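Local coordinates for tryptophanyl-tRNA synthetase (Mycoplasma pneumoniae, PDB 2YY5) that catalyses the ATP-dependent attachment of tryptophan to tRNA(Trp) as a homodimeric class I aminoacyl-tRNA synthetase, at the interface of chains A and B. Coordinates in Å, arbitrary orientation; residue numbers count along the deposited sequence, not the author numbering. Chains: chain A/B, Tryptophanyl-tRNA synthetase.

The interface of chains A and B. Residues chain A 91, 333, 337, 342-343; chain B 44-45, 84-87.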
# COMPACT_ATOMS: atom_id res chain seq x y z
N MET A 91 -3.11 2.65 4.94
CA MET A 91 -1.89 2.77 5.74
C MET A 91 -1.59 1.52 6.53
O MET A 91 -0.45 1.05 6.54
CB MET A 91 -1.95 3.98 6.67
CG MET A 91 -0.64 4.25 7.45
SD MET A 91 0.88 4.49 6.47
CE MET A 91 0.60 6.18 5.76
N LEU A 333 -4.32 2.31 14.78
CA LEU A 333 -3.24 2.81 13.94
C LEU A 333 -2.22 3.62 14.74
O LEU A 333 -1.02 3.51 14.51
CB LEU A 333 -3.79 3.67 12.79
CG LEU A 333 -2.81 3.99 11.65
CD1 LEU A 333 -2.06 2.73 11.22
CD2 LEU A 333 -3.56 4.58 10.47
N TYR A 337 1.75 3.07 15.04
CA TYR A 337 2.65 4.14 14.69
C TYR A 337 3.76 4.27 15.73
O TYR A 337 4.94 4.27 15.39
CB TYR A 337 1.88 5.46 14.56
CG TYR A 337 1.65 5.89 13.13
CD1 TYR A 337 0.88 5.12 12.26
CD2 TYR A 337 2.23 7.07 12.64
CE1 TYR A 337 0.70 5.51 10.93
CE2 TYR A 337 2.05 7.46 11.33
CZ TYR A 337 1.28 6.68 10.48
OH TYR A 337 1.10 7.08 9.18
N LEU A 342 6.77 5.64 13.51
CA LEU A 342 6.30 6.50 12.43
C LEU A 342 5.59 7.72 13.00
O LEU A 342 5.24 7.74 14.17
CB LEU A 342 5.32 5.73 11.55
CG LEU A 342 5.79 5.01 10.28
CD1 LEU A 342 7.28 5.07 10.16
CD2 LEU A 342 5.28 3.59 10.30
N GLY A 343 5.38 8.74 12.17
CA GLY A 343 4.67 9.93 12.61
C GLY A 343 5.51 10.99 13.32
O GLY A 343 6.58 10.70 13.84
N ASP B 44 9.87 8.48 5.10
CA ASP B 44 9.98 7.38 6.05
C ASP B 44 9.15 6.14 5.72
O ASP B 44 9.28 5.11 6.37
CB ASP B 44 9.63 7.86 7.46
CG ASP B 44 8.25 8.47 7.56
OD1 ASP B 44 7.71 8.53 8.68
OD2 ASP B 44 7.69 8.91 6.52
N LEU B 45 8.29 6.24 4.71
CA LEU B 45 7.49 5.09 4.29
C LEU B 45 8.33 4.24 3.34
O LEU B 45 8.05 3.07 3.12
CB LEU B 45 6.19 5.56 3.60
CG LEU B 45 5.21 6.29 4.52
CD1 LEU B 45 4.00 6.72 3.73
CD2 LEU B 45 4.78 5.39 5.68
N SER B 84 4.91 9.90 6.53
CA SER B 84 3.98 9.11 7.34
C SER B 84 2.91 9.93 8.06
O SER B 84 1.92 9.37 8.54
CB SER B 84 4.77 8.27 8.37
OG SER B 84 5.38 9.08 9.36
N ASP B 85 3.09 11.25 8.16
CA ASP B 85 2.09 12.09 8.83
C ASP B 85 0.84 12.24 7.99
O ASP B 85 -0.20 12.70 8.48
CB ASP B 85 2.65 13.49 9.13
CG ASP B 85 3.37 13.56 10.48
OD1 ASP B 85 4.16 14.51 10.67
OD2 ASP B 85 3.14 12.69 11.34
N LEU B 86 0.93 11.87 6.72
CA LEU B 86 -0.20 11.95 5.80
C LEU B 86 -0.70 10.60 5.28
O LEU B 86 -0.10 10.00 4.39
CB LEU B 86 0.14 12.85 4.61
CG LEU B 86 0.23 14.35 4.85
CD1 LEU B 86 1.41 14.66 5.76
CD2 LEU B 86 0.38 15.07 3.51
N LEU B 87 -1.82 10.13 5.80
CA LEU B 87 -2.40 8.89 5.32
C LEU B 87 -2.66 8.97 3.81
O LEU B 87 -2.78 7.94 3.13
CB LEU B 87 -3.71 8.59 6.05
CG LEU B 87 -3.63 7.83 7.38
CD1 LEU B 87 -2.26 7.95 8.00
CD2 LEU B 87 -4.70 8.35 8.30
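A:Tyr337 meets B:Ser84 across the dimer interface through its phenol hydroxyl. A:Tyr337 OH donates a hydrogen bond to the backbone O of B:Ser84 at 2.5 Å. B:Ser84 O lies at the edge of the A:Tyr337 ring, in its plane. The hydroxyl in turn lies in the carbonyl plane, on a lone pair, with a C=O...O angle of 141°.

The side chain of B:Ser84 makes a second link. The backbone N of A:Gly343 donates to the hydroxyl B:Ser84 OG at 2.8 Å. B:Ser84 OG itself donates to carboxylate OD1 of B:Asp44 at 2.5 Å, so it accepts from one chain and donates within its own. B:Asp44 also takes the backbone N of B:Ser84 on OD2 at 3.0 Å. With chi1 68°, OG stands beside the serine's own backbone N, which lets both reach the two oxygens of the carboxylate. Both carboxylate oxygens use their syn lone pairs. This two-point grip makes B:Asp44 a second-shell residue that fixes the serine, and it may make OG a better acceptor for A:Gly343.

Apolar contacts flank the two cross-chain hydrogen bonds. Within chain A, CB of A:Leu342 backs one face of the A:Tyr337 ring, toward the rim. Across the interface, A:Leu342 CG packs on B:Ser84 CB at 3.9 Å. A:Met91 starts with CG anti to the backbone N (chi1 -175°), and bends at chi2 and chi3 bring SD and CE to B:Leu45. The two side chains meet tip to tip, with A:Met91 CE 4.0 Å from B:Leu45 CD1. The side chain of B:Leu87 crosses that of A:Met91 at about a right angle, with B:Leu87 CD1 also 4.0 Å from A:Met91 CE. That CD1 lies near the tyrosine hydroxyl as well.

This patch is one half of a twin pair in the two-fold dimer. Chain A supplies helix 87-99, the end of the long helix 311-340 and the segment just after it. Chain B supplies helix 44-47, the 3-10 turn 83-85 after strand 78-82, and the start of helix 87-98.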